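Local coordinates for subclass B1 metallo-beta-lactamase (Myroides odoratimimus, PDB 6T5L), which hydrolyses beta-lactam antibiotics, carbapenems among them, probably through a water molecule activated by zinc ions in its active site, at residues L30-E36 / K215-P219; I89-P94 / I113-V117. One frame throughout, in Å; residues are numbered along the deposited sequence.

Contact 1: residues L30-E36 / K215-P219; sequences LSNHIYE and KIVIP
The carboxylate of E36 is the flat group that takes part here, and it meets I218 through one oxygen. E36 OE1 lies 3.8 Å from the I218 methyl CG2, while OE2 is held by a hydrogen bond to the side-chain amide ND2 of N28, and W224 packs against the same side chain. With CG anti to the backbone N (chi1 177°), the E36 chain runs out extended and carries its acid group across to I218. The N28 bond and the aliphatic neighbour thus use different oxygens of this buried carboxylate, and the N28 bond should limit its rotation.

The rest of the interface is hydrocarbon. L30 CD1 touches both isoleucines, I216 CG2 at 3.9 Å and I218 CD1 also at 3.9 Å; its approach to I218 is tip to tip. I34 CG2 lies more loosely in the same cluster, 4.4 Å from I216 CG2 and as far from I218 CD1. These contacts join the facing beta sheets of the metallo-beta-lactamase αββα sandwich: strand 34-36 belongs to one, strand 216-219 to the other. Strands 34-36 and 216-219 run in nearly the same direction, 25° apart, with axes 9.7 Å from each other, and no hydrogen bond passes between the two segments, as expected for layers packed through side chains. A175 and F177 of strand 175-179 extend the apolar surface beside I34, I216 and I218.

Just before I34, residues 30-33 turn the chain from strand 25-29 into 34-41. I34 O accepts from both L30 N, at 2.8 Å, and S31 N, at 3.2 Å, closing the turn, while S31 CB lies 4.4 Å from I216 CD1.

Contact 2: residues I89-P94 / I113-V117; sequences IIGLIP and IQTYV
Segments 89-94 and 113-117 run side by side in the parallel sense, their end-to-end directions 27° apart, and L92 and T115 form a single beta bridge. L92 supplies both bonds: its N donates to Q114 O at 2.8 Å, and its O accepts from Y116 N at 2.7 Å with an N-H...O angle of 176°. This is the parallel pairing of a beta-alpha-beta crossover, and helix 105-110 of the connection packs on L92, I113 and T115 through I105 and F108. Close CA-H...O contacts reinforce the pairing, among them I93 CA to Y116 O at 3.4 Å.

At the start of the pair, I89 and I113 cross obliquely, their CG2 methyls 3.6 Å apart. L92 and T115 lie alongside each other and point the same way, whereas P94 meets T115 CG2 roughly at a right angle through its CD. With CG anti to the carbonyl carbon (chi1 -67°), the Y116 ring swings back along the strand and turns its edge to the glycine backbone: G91 CA lies in the ring plane, 3.9 Å from Y116 CE1. Beyond that edge a water joins the two segments, 2.6 Å from I90 O, to which it donates, and 2.7 Å from Y116 OH.

In the fold
Contact 1 and contact 2 lie about 18 Å apart centre to centre and about 11 Å at their nearest atoms, without touching. Both reach the same six-stranded mixed sheet: 34-41 is an inner strand, and 88-93 is an outermost one. Contact 2 is nested within the chain loop that contact 1 closes. Each has a strand that leads into the metal centre. Just after P94 comes the HxHxD motif, in which H96 and H98 bind one zinc, with H161, and D100 the second; H221, just beyond P219, joins D100 and C180 at that second zinc. The side chains of I218 and P94 are each about 11 Å from a zinc ion.

Contact 1: residues L30-E36 / K215-P219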
ATOM      1  N   LEU A  30      -0.778 -13.422   5.910  1.00 45.04           N
ATOM      2  CA  LEU A  30      -1.331 -13.048   7.221  1.00 46.95           C
ATOM      3  C   LEU A  30      -2.708 -13.640   7.505  1.00 49.07           C
ATOM      4  O   LEU A  30      -3.063 -13.812   8.669  1.00 53.07           O
ATOM      5  CB  LEU A  30      -1.442 -11.501   7.321  1.00 47.58           C
ATOM      6  CG  LEU A  30      -0.199 -10.688   6.961  1.00 47.56           C
ATOM      7  CD1 LEU A  30      -0.394  -9.217   7.335  1.00 51.83           C
ATOM      8  CD2 LEU A  30       0.994 -11.332   7.690  1.00 51.33           C
ATOM      9  N   SER A  31      -3.505 -13.905   6.482  1.00 47.58           N
ATOM     10  CA  SER A  31      -4.818 -14.557   6.616  1.00 52.36           C
ATOM     11  C   SER A  31      -5.057 -15.340   5.319  1.00 55.02           C
ATOM     12  O   SER A  31      -4.187 -15.383   4.435  1.00 52.84           O
ATOM     13  CB  SER A  31      -5.945 -13.530   6.804  1.00 49.32           C
ATOM     14  OG  SER A  31      -6.157 -12.804   5.526  1.00 47.55           O
ATOM     15  N   ASN A  32      -6.291 -15.815   5.141  1.00 52.24           N
ATOM     16  CA  ASN A  32      -6.649 -16.496   3.906  1.00 57.06           C
ATOM     17  C   ASN A  32      -6.706 -15.518   2.724  1.00 51.79           C
ATOM     18  O   ASN A  32      -6.447 -15.922   1.593  1.00 47.41           O
ATOM     19  CB  ASN A  32      -7.973 -17.257   4.097  1.00 66.70           C
ATOM     20  CG  ASN A  32      -7.851 -18.390   5.157  1.00 73.91           C
ATOM     21  OD1 ASN A  32      -6.803 -19.043   5.264  1.00 71.97           O
ATOM     22  ND2 ASN A  32      -8.912 -18.620   5.917  1.00 77.14           N
ATOM     23  N   HIS A  33      -6.978 -14.237   2.948  1.00 47.68           N
ATOM     24  CA  HIS A  33      -7.064 -13.300   1.844  1.00 50.31           C
ATOM     25  C   HIS A  33      -5.969 -12.249   1.821  1.00 48.40           C
ATOM     26  O   HIS A  33      -5.933 -11.437   0.887  1.00 42.93           O
ATOM     27  CB  HIS A  33      -8.408 -12.567   1.872  1.00 50.07           C
ATOM     28  CG  HIS A  33      -9.579 -13.482   1.918  1.00 53.88           C
ATOM     29  ND1 HIS A  33      -9.965 -14.258   0.849  1.00 54.98           N
ATOM     30  CD2 HIS A  33     -10.437 -13.774   2.925  1.00 56.30           C
ATOM     31  CE1 HIS A  33     -11.012 -14.990   1.193  1.00 56.18           C
ATOM     32  NE2 HIS A  33     -11.324 -14.705   2.441  1.00 64.95           N
ATOM     33  N   ILE A  34      -5.119 -12.188   2.833  1.00 46.81           N
ATOM     34  CA  ILE A  34      -4.300 -11.007   3.017  1.00 45.72           C
ATOM     35  C   ILE A  34      -2.848 -11.419   3.128  1.00 41.73           C
ATOM     36  O   ILE A  34      -2.457 -12.057   4.097  1.00 41.72           O
ATOM     37  CB  ILE A  34      -4.710 -10.193   4.261  1.00 44.43           C
ATOM     38  CG1 ILE A  34      -6.064  -9.556   4.085  1.00 47.89           C
ATOM     39  CG2 ILE A  34      -3.602  -9.164   4.594  1.00 43.09           C
ATOM     40  CD1 ILE A  34      -6.144  -8.498   3.072  1.00 47.92           C
ATOM     41  N   TYR A  35      -2.052 -10.921   2.222  1.00 38.12           N
ATOM     42  CA  TYR A  35      -0.629 -11.150   2.125  1.00 41.49           C
ATOM     43  C   TYR A  35       0.029  -9.772   2.170  1.00 41.89           C
ATOM     44  O   TYR A  35      -0.557  -8.793   1.706  1.00 41.33           O
ATOM     45  CB  TYR A  35      -0.288 -11.864   0.789  1.00 39.31           C
ATOM     46  CG  TYR A  35      -0.853 -13.286   0.607  1.00 41.32           C
ATOM     47  CD1 TYR A  35      -2.173 -13.488   0.342  1.00 42.48           C
ATOM     48  CD2 TYR A  35      -0.020 -14.388   0.612  1.00 41.74           C
ATOM     49  CE1 TYR A  35      -2.688 -14.732   0.174  1.00 46.95           C
ATOM     50  CE2 TYR A  35      -0.529 -15.690   0.439  1.00 45.15           C
ATOM     51  CZ  TYR A  35      -1.866 -15.848   0.216  1.00 48.29           C
ATOM     52  OH  TYR A  35      -2.420 -17.097   0.019  1.00 53.00           O
ATOM     53  N   GLU A  36       1.200  -9.700   2.784  1.00 41.47           N
ATOM     54  CA  GLU A  36       2.044  -8.520   2.865  1.00 37.21           C
ATOM     55  C   GLU A  36       3.271  -8.760   1.974  1.00 41.45           C
ATOM     56  O   GLU A  36       3.891  -9.848   2.020  1.00 42.62           O
ATOM     57  CB  GLU A  36       2.466  -8.288   4.320  1.00 42.45           C
ATOM     58  CG  GLU A  36       3.420  -7.119   4.532  1.00 43.63           C
ATOM     59  CD  GLU A  36       4.125  -7.057   5.873  1.00 47.59           C
ATOM     60  OE1 GLU A  36       4.233  -5.905   6.335  1.00 48.40           O
ATOM     61  OE2 GLU A  36       4.620  -8.078   6.452  1.00 47.54           O
ATOM     62  N   LYS A 215      -8.256  -5.745  12.752  1.00 53.12           N
ATOM     63  CA  LYS A 215      -7.370  -6.751  13.329  1.00 56.28           C
ATOM     64  C   LYS A 215      -6.018  -6.801  12.615  1.00 54.56           C
ATOM     65  O   LYS A 215      -5.055  -7.320  13.179  1.00 53.08           O
ATOM     66  CB  LYS A 215      -8.037  -8.129  13.262  0.50 61.61           C
ATOM     67  CG  LYS A 215      -9.305  -8.239  14.131  0.50 70.36           C
ATOM     68  N   ILE A 216      -5.926  -6.300  11.395  1.00 48.00           N
ATOM     69  CA  ILE A 216      -4.682  -6.355  10.643  1.00 49.83           C
ATOM     70  C   ILE A 216      -4.459  -4.949  10.128  1.00 48.54           C
ATOM     71  O   ILE A 216      -5.313  -4.411   9.419  1.00 47.64           O
ATOM     72  CB  ILE A 216      -4.731  -7.360   9.479  1.00 51.90           C
ATOM     73  CG1 ILE A 216      -4.748  -8.811  10.001  1.00 52.93           C
ATOM     74  CG2 ILE A 216      -3.523  -7.178   8.571  1.00 51.73           C
ATOM     75  CD1 ILE A 216      -5.029  -9.800   8.947  1.00 52.79           C
ATOM     76  N   VAL A 217      -3.344  -4.345  10.513  1.00 47.29           N
ATOM     77  CA  VAL A 217      -3.006  -3.001  10.082  1.00 43.77           C
ATOM     78  C   VAL A 217      -1.570  -3.039   9.588  1.00 43.96           C
ATOM     79  O   VAL A 217      -0.659  -3.367  10.359  1.00 45.33           O
ATOM     80  CB  VAL A 217      -3.171  -1.986  11.230  1.00 43.98           C
ATOM     81  CG1 VAL A 217      -2.691  -0.598  10.781  1.00 39.67           C
ATOM     82  CG2 VAL A 217      -4.637  -1.956  11.731  1.00 43.32           C
ATOM     83  N   ILE A 218      -1.364  -2.726   8.317  1.00 41.87           N
ATOM     84  CA  ILE A 218      -0.028  -2.847   7.730  1.00 43.07           C
ATOM     85  C   ILE A 218       0.508  -1.436   7.506  1.00 38.61           C
ATOM     86  O   ILE A 218      -0.074  -0.679   6.725  1.00 39.23           O
ATOM     87  CB  ILE A 218      -0.036  -3.654   6.426  1.00 46.16           C
ATOM     88  CG1 ILE A 218      -0.467  -5.093   6.717  1.00 44.75           C
ATOM     89  CG2 ILE A 218       1.345  -3.571   5.787  1.00 47.26           C
ATOM     90  CD1 ILE A 218      -0.920  -5.823   5.423  1.00 46.02           C
ATOM     91  N   PRO A 219       1.555  -1.038   8.199  1.00 37.35           N
ATOM     92  CA  PRO A 219       2.154   0.270   7.961  1.00 39.47           C
ATOM     93  C   PRO A 219       3.031   0.230   6.713  1.00 38.97           C
ATOM     94  O   PRO A 219       3.394  -0.840   6.219  1.00 40.03           O
ATOM     95  CB  PRO A 219       3.030   0.472   9.194  1.00 41.83           C
ATOM     96  CG  PRO A 219       3.535  -0.983   9.499  1.00 43.63           C
ATOM     97  CD  PRO A 219       2.424  -1.901   9.042  1.00 43.43           C
TER

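Contact 2: residues I89-P94 / I113-V117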
ATOM      1  N   ILE A  89      -3.836 -10.697 -11.325  1.00 38.84           N
ATOM      2  CA  ILE A  89      -3.893  -9.416 -10.631  1.00 40.83           C
ATOM      3  C   ILE A  89      -4.849  -8.534 -11.407  1.00 38.53           C
ATOM      4  O   ILE A  89      -4.572  -8.211 -12.562  1.00 39.05           O
ATOM      5  CB  ILE A  89      -2.511  -8.746 -10.529  1.00 39.25           C
ATOM      6  CG1 ILE A  89      -1.554  -9.624  -9.741  1.00 41.84           C
ATOM      7  CG2 ILE A  89      -2.721  -7.354  -9.881  1.00 38.35           C
ATOM      8  CD1 ILE A  89      -0.072  -9.236  -9.948  1.00 42.29           C
ATOM      9  N   ILE A  90      -5.935  -8.090 -10.773  1.00 40.97           N
ATOM     10  CA  ILE A  90      -6.942  -7.327 -11.497  1.00 43.63           C
ATOM     11  C   ILE A  90      -6.808  -5.837 -11.308  1.00 39.89           C
ATOM     12  O   ILE A  90      -7.536  -5.078 -11.966  1.00 39.69           O
ATOM     13  CB  ILE A  90      -8.393  -7.731 -11.138  1.00 44.98           C
ATOM     14  CG1 ILE A  90      -8.711  -7.601  -9.635  1.00 40.67           C
ATOM     15  CG2 ILE A  90      -8.603  -9.188 -11.515  1.00 42.96           C
ATOM     16  CD1 ILE A  90     -10.233  -7.834  -9.330  1.00 43.33           C
ATOM     17  N   GLY A  91      -5.888  -5.380 -10.482  1.00 39.19           N
ATOM     18  CA  GLY A  91      -5.796  -3.947 -10.259  1.00 40.12           C
ATOM     19  C   GLY A  91      -4.635  -3.617  -9.350  1.00 34.96           C
ATOM     20  O   GLY A  91      -4.346  -4.366  -8.430  1.00 34.79           O
ATOM     21  N   LEU A  92      -4.024  -2.472  -9.578  1.00 31.54           N
ATOM     22  CA  LEU A  92      -2.974  -1.924  -8.741  1.00 33.91           C
ATOM     23  C   LEU A  92      -3.435  -0.577  -8.187  1.00 37.61           C
ATOM     24  O   LEU A  92      -3.927   0.286  -8.934  1.00 35.00           O
ATOM     25  CB  LEU A  92      -1.698  -1.753  -9.549  1.00 33.88           C
ATOM     26  CG  LEU A  92      -0.626  -0.935  -8.871  1.00 36.38           C
ATOM     27  CD1 LEU A  92       0.049  -1.644  -7.764  1.00 37.07           C
ATOM     28  CD2 LEU A  92       0.355  -0.604 -10.016  1.00 38.49           C
ATOM     29  N   ILE A  93      -3.287  -0.387  -6.865  1.00 35.99           N
ATOM     30  CA  ILE A  93      -3.629   0.855  -6.224  1.00 35.70           C
ATOM     31  C   ILE A  93      -2.395   1.395  -5.545  1.00 37.43           C
ATOM     32  O   ILE A  93      -2.055   1.017  -4.429  1.00 37.57           O
ATOM     33  CB  ILE A  93      -4.780   0.696  -5.192  1.00 41.44           C
ATOM     34  CG1 ILE A  93      -6.000   0.063  -5.863  1.00 42.53           C
ATOM     35  CG2 ILE A  93      -5.063   2.039  -4.555  1.00 42.40           C
ATOM     36  CD1 ILE A  93      -6.931  -0.599  -4.940  1.00 43.46           C
ATOM     37  N   PRO A  94      -1.713   2.361  -6.164  1.00 37.38           N
ATOM     38  CA  PRO A  94      -0.641   3.058  -5.447  1.00 41.99           C
ATOM     39  C   PRO A  94      -1.232   4.023  -4.425  1.00 41.28           C
ATOM     40  O   PRO A  94      -2.093   4.823  -4.769  1.00 43.16           O
ATOM     41  CB  PRO A  94       0.114   3.804  -6.550  1.00 42.26           C
ATOM     42  CG  PRO A  94      -0.677   3.642  -7.820  1.00 44.07           C
ATOM     43  CD  PRO A  94      -1.983   2.928  -7.486  1.00 40.78           C
ATOM     44  N   ILE A 113      -1.973  -4.740 -16.112  1.00 41.08           N
ATOM     45  CA  ILE A 113      -2.709  -4.640 -14.850  1.00 38.75           C
ATOM     46  C   ILE A 113      -3.273  -3.238 -14.725  1.00 38.56           C
ATOM     47  O   ILE A 113      -2.525  -2.257 -14.696  1.00 41.77           O
ATOM     48  CB  ILE A 113      -1.811  -4.965 -13.656  1.00 37.60           C
ATOM     49  CG1 ILE A 113      -1.334  -6.441 -13.754  1.00 39.40           C
ATOM     50  CG2 ILE A 113      -2.554  -4.765 -12.343  1.00 37.00           C
ATOM     51  CD1 ILE A 113      -0.074  -6.719 -12.937  1.00 39.12           C
ATOM     52  N   GLN A 114      -4.592  -3.129 -14.686  1.00 36.15           N
ATOM     53  CA  GLN A 114      -5.226  -1.825 -14.532  1.00 36.17           C
ATOM     54  C   GLN A 114      -4.751  -1.119 -13.256  1.00 38.43           C
ATOM     55  O   GLN A 114      -4.755  -1.692 -12.164  1.00 36.23           O
ATOM     56  CB  GLN A 114      -6.738  -1.969 -14.491  1.00 35.63           C
ATOM     57  CG  GLN A 114      -7.468  -0.648 -14.466  1.00 37.72           C
ATOM     58  CD  GLN A 114      -7.130   0.204 -15.693  1.00 42.79           C
ATOM     59  OE1 GLN A 114      -7.329  -0.224 -16.823  1.00 41.42           O
ATOM     60  NE2 GLN A 114      -6.652   1.425 -15.463  1.00 44.67           N
ATOM     61  N   THR A 115      -4.331   0.130 -13.417  1.00 36.25           N
ATOM     62  CA  THR A 115      -4.010   1.019 -12.315  1.00 39.40           C
ATOM     63  C   THR A 115      -5.242   1.806 -11.881  1.00 36.18           C
ATOM     64  O   THR A 115      -5.956   2.362 -12.722  1.00 42.29           O
ATOM     65  CB  THR A 115      -2.911   1.996 -12.746  1.00 44.14           C
ATOM     66  OG1 THR A 115      -1.781   1.218 -13.107  1.00 45.98           O
ATOM     67  CG2 THR A 115      -2.520   2.926 -11.632  1.00 46.80           C
ATOM     68  N   TYR A 116      -5.461   1.865 -10.580  1.00 37.67           N
ATOM     69  CA  TYR A 116      -6.520   2.677  -9.981  1.00 39.66           C
ATOM     70  C   TYR A 116      -5.884   3.671  -9.032  1.00 37.99           C
ATOM     71  O   TYR A 116      -5.200   3.261  -8.092  1.00 40.30           O
ATOM     72  CB  TYR A 116      -7.497   1.814  -9.193  1.00 35.46           C
ATOM     73  CG  TYR A 116      -8.322   0.857 -10.017  1.00 36.40           C
ATOM     74  CD1 TYR A 116      -7.807  -0.360 -10.364  1.00 38.75           C
ATOM     75  CD2 TYR A 116      -9.596   1.187 -10.469  1.00 39.23           C
ATOM     76  CE1 TYR A 116      -8.516  -1.264 -11.100  1.00 39.59           C
ATOM     77  CE2 TYR A 116     -10.325   0.290 -11.220  1.00 38.42           C
ATOM     78  CZ  TYR A 116      -9.753  -0.946 -11.529  1.00 39.66           C
ATOM     79  OH  TYR A 116     -10.396  -1.923 -12.242  1.00 41.06           O
ATOM     80  N   VAL A 117      -6.078   4.967  -9.258  1.00 37.88           N
ATOM     81  CA  VAL A 117      -5.334   5.944  -8.474  1.00 40.96           C
ATOM     82  C   VAL A 117      -6.161   7.199  -8.289  1.00 40.21           C
ATOM     83  O   VAL A 117      -7.065   7.529  -9.090  1.00 41.00           O
ATOM     84  CB  VAL A 117      -3.966   6.228  -9.158  1.00 47.98           C
ATOM     85  CG1 VAL A 117      -4.189   6.632 -10.610  1.00 47.42           C
ATOM     86  CG2 VAL A 117      -3.130   7.289  -8.399  1.00 49.46           C
TER
HETATM   87  O   HOH W   1      -6.059  -5.401 -14.721  1.00 48.35           O
HETATM   88  O   HOH W   2     -10.037  -4.570 -12.189  1.00 49.63           O